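PDB 6LYJ: uracil-DNA glycosylase from Epstein-Barr virus, which belongs to the uracil-DNA glycosylase superfamily and folds as a single domain in which helices and loops surround a central four-stranded parallel beta-sheet. Local coordinates for residues D32-F37 and S176-R181; T150-Q155 and A168-H173. One frame throughout, in Å; residues are numbered along the deposited sequence.

Contact 1: residues D32-F37 and S176-R181; sequences DLWLDF and SLLSER
Phe-37 reaches from helix 32-38 to the last turn of helix 167-181 and meets Arg-181 and Leu-178 there. It has the most surface buried by the contact, followed by Arg-181 and Leu-178. Its CG is anti to the backbone N (chi1 -176°), which starts the ring off beside the carbonyl carbon, and the far end of the ring makes the contacts. Phe-37 CZ lies 3.5 Å from Arg-181 CB, and Phe-37 CE1 is 3.7 Å from the same methylene. On the other side of CZ, Phe-37 CE2 sits 3.9 Å from Leu-178 CD2. An aromatic ring suits this place because it is long enough to bridge two helices whose short axes stay 12.2 Å apart at closest approach and cross at 72°.

Arg-181 contributes its aliphatic part to the ring. The side chains of Phe-37 and Arg-181 slide past each other in opposite directions, with ring and guanidinium planes 63° apart, so the two groups are not stacked. The guanidinium has the carboxylate of Glu-180 at its edge: Arg-181 NE and Glu-180 OE2 form a salt bridge at 3.6 Å. Its modelled approach to the carbonyl of Phe-37 is too short to be trusted.

Leu-178 covers the buried side. One methyl, CD2, serves both aromatic residues, for Trp-34 CH2 too lies near Leu-178 CD2, at 4.1 Å, and the leucine crosses each aromatic side chain at about a right angle. Trp-34 also makes an edge-to-face (T-shaped) pair with Trp-74, and both Trp-34 and Leu-178 rest on Leu-146 of strand 145-149.

The chemistry is therefore graded, from hydrocarbon packing against the sheet to a charged, exposed arginine at the margin, and the joint between these helices probably rests mainly on van der Waals contact and the burial of apolar surface.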
# COMPACT_ATOMS: atom_id res chain seq x y z
N ASP A 32 -6.90 0.25 -25.52
CA ASP A 32 -6.27 0.76 -26.74
C ASP A 32 -5.65 2.13 -26.52
O ASP A 32 -4.60 2.45 -27.10
CB ASP A 32 -7.28 0.80 -27.88
CG ASP A 32 -7.75 -0.58 -28.31
OD1 ASP A 32 -6.93 -1.51 -28.32
OD2 ASP A 32 -8.95 -0.72 -28.62
N LEU A 33 -6.30 2.98 -25.72
CA LEU A 33 -5.73 4.30 -25.45
C LEU A 33 -4.38 4.19 -24.75
O LEU A 33 -3.47 4.97 -25.03
CB LEU A 33 -6.71 5.13 -24.62
CG LEU A 33 -7.86 5.75 -25.41
CD1 LEU A 33 -8.90 6.29 -24.45
CD2 LEU A 33 -7.36 6.86 -26.33
N TRP A 34 -4.23 3.21 -23.86
CA TRP A 34 -2.95 3.02 -23.19
C TRP A 34 -1.90 2.46 -24.15
O TRP A 34 -0.72 2.82 -24.05
CB TRP A 34 -3.11 2.13 -21.96
CG TRP A 34 -3.38 2.94 -20.74
CD1 TRP A 34 -4.60 3.36 -20.28
CD2 TRP A 34 -2.41 3.47 -19.84
NE1 TRP A 34 -4.44 4.10 -19.13
CE2 TRP A 34 -3.10 4.19 -18.84
CE3 TRP A 34 -1.01 3.40 -19.77
CZ2 TRP A 34 -2.45 4.83 -17.79
CZ3 TRP A 34 -0.36 4.04 -18.73
CH2 TRP A 34 -1.08 4.75 -17.75
N LEU A 35 -2.29 1.56 -25.05
CA LEU A 35 -1.35 1.09 -26.06
C LEU A 35 -0.87 2.25 -26.92
O LEU A 35 0.33 2.37 -27.20
CB LEU A 35 -1.99 0.01 -26.92
CG LEU A 35 -2.30 -1.31 -26.19
CD1 LEU A 35 -3.04 -2.27 -27.10
CD2 LEU A 35 -1.03 -1.94 -25.64
N ASP A 36 -1.79 3.12 -27.36
CA ASP A 36 -1.40 4.31 -28.10
C ASP A 36 -0.48 5.21 -27.27
O ASP A 36 0.48 5.77 -27.79
CB ASP A 36 -2.64 5.09 -28.54
CG ASP A 36 -3.52 4.30 -29.50
OD1 ASP A 36 -3.01 3.36 -30.13
OD2 ASP A 36 -4.72 4.64 -29.62
N PHE A 37 -0.79 5.36 -25.98
CA PHE A 37 -0.02 6.25 -25.11
C PHE A 37 1.40 5.73 -24.89
O PHE A 37 2.36 6.51 -24.91
CB PHE A 37 -0.74 6.41 -23.78
CG PHE A 37 -0.09 7.38 -22.84
CD1 PHE A 37 -0.27 8.75 -22.98
CD2 PHE A 37 0.68 6.92 -21.78
CE1 PHE A 37 0.32 9.64 -22.11
CE2 PHE A 37 1.28 7.81 -20.90
CZ PHE A 37 1.09 9.17 -21.07
N SER A 176 7.79 6.31 -15.99
CA SER A 176 8.69 7.11 -16.83
C SER A 176 7.92 7.77 -17.97
O SER A 176 8.12 8.95 -18.26
CB SER A 176 9.81 6.23 -17.37
OG SER A 176 10.66 5.78 -16.33
N LEU A 177 7.04 7.01 -18.61
CA LEU A 177 6.31 7.54 -19.75
C LEU A 177 5.27 8.57 -19.32
O LEU A 177 5.03 9.54 -20.03
CB LEU A 177 5.67 6.40 -20.54
CG LEU A 177 6.47 6.03 -21.79
CD1 LEU A 177 7.93 5.77 -21.45
CD2 LEU A 177 5.87 4.82 -22.47
N LEU A 178 4.65 8.37 -18.16
CA LEU A 178 3.75 9.40 -17.64
C LEU A 178 4.50 10.70 -17.42
O LEU A 178 4.03 11.78 -17.80
CB LEU A 178 3.09 8.92 -16.35
CG LEU A 178 2.05 7.81 -16.46
CD1 LEU A 178 1.80 7.20 -15.09
CD2 LEU A 178 0.74 8.34 -17.05
N SER A 179 5.68 10.62 -16.81
CA SER A 179 6.50 11.81 -16.59
C SER A 179 6.87 12.48 -17.92
O SER A 179 6.80 13.70 -18.05
CB SER A 179 7.75 11.45 -15.81
OG SER A 179 8.60 12.57 -15.62
N GLU A 180 7.25 11.67 -18.91
CA GLU A 180 7.73 12.21 -20.18
C GLU A 180 6.60 12.82 -21.01
O GLU A 180 6.75 13.90 -21.59
CB GLU A 180 8.43 11.10 -20.97
CG GLU A 180 8.76 11.44 -22.40
CD GLU A 180 9.21 10.22 -23.19
OE1 GLU A 180 9.82 9.31 -22.59
OE2 GLU A 180 8.96 10.17 -24.41
N ARG A 181 5.45 12.14 -21.07
CA ARG A 181 4.39 12.47 -22.01
C ARG A 181 3.38 13.47 -21.47
O ARG A 181 2.77 14.21 -22.25
CB ARG A 181 3.64 11.20 -22.43
CG ARG A 181 4.51 10.13 -23.06
CD ARG A 181 4.52 10.19 -24.57
NE ARG A 181 5.55 9.31 -25.12
CZ ARG A 181 5.30 8.12 -25.67
NH1 ARG A 181 4.05 7.68 -25.76
NH2 ARG A 181 6.30 7.38 -26.15

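Contact 2: residues T150-Q155 and A168-H173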
# COMPACT_ATOMS: atom_id res chain seq x y z
N THR A 150 2.84 -0.84 -8.09
CA THR A 150 4.03 -1.17 -8.87
C THR A 150 4.06 -2.65 -9.24
O THR A 150 4.64 -3.01 -10.27
CB THR A 150 5.30 -0.78 -8.09
OG1 THR A 150 5.22 -1.27 -6.75
CG2 THR A 150 5.47 0.73 -8.05
N ILE A 151 3.46 -3.50 -8.42
CA ILE A 151 3.29 -4.92 -8.71
C ILE A 151 1.80 -5.18 -8.91
O ILE A 151 0.99 -4.80 -8.06
CB ILE A 151 3.86 -5.81 -7.58
CG1 ILE A 151 5.30 -5.42 -7.25
CG2 ILE A 151 3.78 -7.28 -7.96
CD1 ILE A 151 6.25 -5.47 -8.44
N LEU A 152 1.44 -5.80 -10.03
CA LEU A 152 0.04 -5.83 -10.43
C LEU A 152 -0.69 -7.12 -10.05
O LEU A 152 -1.92 -7.16 -10.16
CB LEU A 152 -0.09 -5.60 -11.95
CG LEU A 152 0.32 -4.20 -12.42
CD1 LEU A 152 0.19 -4.05 -13.93
CD2 LEU A 152 -0.49 -3.13 -11.70
N THR A 153 0.03 -8.16 -9.61
CA THR A 153 -0.61 -9.39 -9.17
C THR A 153 0.04 -9.85 -7.87
O THR A 153 1.11 -9.38 -7.48
CB THR A 153 -0.53 -10.49 -10.24
OG1 THR A 153 0.83 -10.68 -10.64
CG2 THR A 153 -1.37 -10.11 -11.47
N VAL A 154 -0.64 -10.78 -7.19
CA VAL A 154 -0.12 -11.37 -5.96
C VAL A 154 -0.79 -12.72 -5.75
O VAL A 154 -1.98 -12.88 -6.05
CB VAL A 154 -0.32 -10.42 -4.75
CG1 VAL A 154 -1.81 -10.22 -4.46
CG2 VAL A 154 0.43 -10.92 -3.53
N GLN A 155 -0.03 -13.68 -5.23
CA GLN A 155 -0.62 -14.95 -4.83
C GLN A 155 -1.35 -14.80 -3.50
O GLN A 155 -0.89 -14.07 -2.61
CB GLN A 155 0.46 -16.04 -4.72
CG GLN A 155 -0.11 -17.43 -4.44
CD GLN A 155 0.97 -18.49 -4.26
OE1 GLN A 155 2.01 -18.46 -4.92
NE2 GLN A 155 0.71 -19.45 -3.38
N ALA A 168 7.58 -5.00 -12.07
CA ALA A 168 8.28 -3.78 -11.69
C ALA A 168 8.89 -3.08 -12.90
O ALA A 168 8.85 -1.85 -13.01
CB ALA A 168 9.35 -4.08 -10.65
N TRP A 169 9.44 -3.86 -13.84
CA TRP A 169 9.92 -3.27 -15.09
C TRP A 169 8.79 -2.53 -15.82
O TRP A 169 8.97 -1.39 -16.27
CB TRP A 169 10.51 -4.36 -15.99
CG TRP A 169 10.52 -3.99 -17.44
CD1 TRP A 169 11.45 -3.24 -18.09
CD2 TRP A 169 9.53 -4.33 -18.41
NE1 TRP A 169 11.11 -3.10 -19.41
CE2 TRP A 169 9.93 -3.76 -19.63
CE3 TRP A 169 8.34 -5.07 -18.37
CZ2 TRP A 169 9.19 -3.90 -20.81
CZ3 TRP A 169 7.60 -5.20 -19.54
CH2 TRP A 169 8.03 -4.62 -20.74
N PHE A 170 7.61 -3.15 -15.89
CA PHE A 170 6.51 -2.55 -16.64
C PHE A 170 6.01 -1.28 -15.96
O PHE A 170 5.83 -0.25 -16.63
CB PHE A 170 5.37 -3.56 -16.80
CG PHE A 170 4.12 -2.96 -17.40
CD1 PHE A 170 4.13 -2.47 -18.70
CD2 PHE A 170 2.94 -2.89 -16.67
CE1 PHE A 170 2.99 -1.91 -19.26
CE2 PHE A 170 1.79 -2.34 -17.23
CZ PHE A 170 1.82 -1.85 -18.52
N THR A 171 5.78 -1.33 -14.65
CA THR A 171 5.24 -0.15 -13.97
C THR A 171 6.28 0.97 -13.87
O THR A 171 5.92 2.15 -13.93
CB THR A 171 4.69 -0.51 -12.59
OG1 THR A 171 5.68 -1.21 -11.82
CG2 THR A 171 3.45 -1.39 -12.74
N ASP A 172 7.57 0.63 -13.73
CA ASP A 172 8.62 1.63 -13.87
C ASP A 172 8.52 2.34 -15.21
O ASP A 172 8.61 3.58 -15.29
CB ASP A 172 10.00 0.98 -13.73
CG ASP A 172 10.43 0.78 -12.28
OD1 ASP A 172 9.67 1.16 -11.36
OD2 ASP A 172 11.53 0.24 -12.08
N HIS A 173 8.37 1.57 -16.29
CA HIS A 173 8.29 2.18 -17.61
C HIS A 173 7.05 3.06 -17.72
O HIS A 173 7.11 4.15 -18.30
CB HIS A 173 8.30 1.09 -18.69
CG HIS A 173 8.30 1.61 -20.09
ND1 HIS A 173 9.40 2.21 -20.66
CD2 HIS A 173 7.34 1.60 -21.05
CE1 HIS A 173 9.11 2.56 -21.91
NE2 HIS A 173 7.87 2.20 -22.16
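Thr-171 hydrogen-bonds through OG1 to the carbonyl oxygen of Thr-150, at 2.6 Å, and this bond marks the tight part of the contact. The hydroxyl arrives in the carbonyl plane on a lone pair, with a C=O...OG1 angle of 119°. Chi1 of 54° puts OG1 between its own backbone N and carbonyl carbon, where its one proton also has the carbonyl of Trp-167, one helical turn back, as a second, shared acceptor. A threonine suits the spot: its hydroxyl grips the loop, and its methyl CG2, brought tightly to 3.2 Å from Thr-150 O, faces Leu-152 CG at 4.2 Å. Beside it, Leu-152 CD1 meets the edge of the Phe-170 ring at CE2, 4.0 Å away, the two buried side chains crossing at about a right angle.

The other side is looser, a single apolar touch between partly exposed residues: Ile-151 CD1 lies 4.1 Å from Ala-168 CB, the short alanine offering just a methyl to the isoleucine's end.

The turn follows directly on strand 145-149; backbone hydrogen bonds tie Thr-150 to Gly-89, ending strand 85-89, and Ile-151 to Gln-90 just after it. Helix 42-59 touches both partners, Leu-48 meeting Phe-170, and Val-55 and Arg-59 meeting Thr-153.

Overall arrangement
From the N-terminal part of the model, helix 32-38 comes first, and its partner in contact 1 is reached only after 138 intervening residues. Along the way the chain forms helix 42-59 and strands 85-89 and 145-149 of the parallel sheet. Contact 2 is nested inside this long loop: segment 150-155 leaves the sheet, and just 12 residues later the chain returns as helix 167-181 to close a short loop. That helix serves both contacts, A168-H173 in contact 2 and S176-R181 in contact 1, whose centres are 16 Å apart. It thereby ties the turn after strand 145-149 to the N-terminal helix.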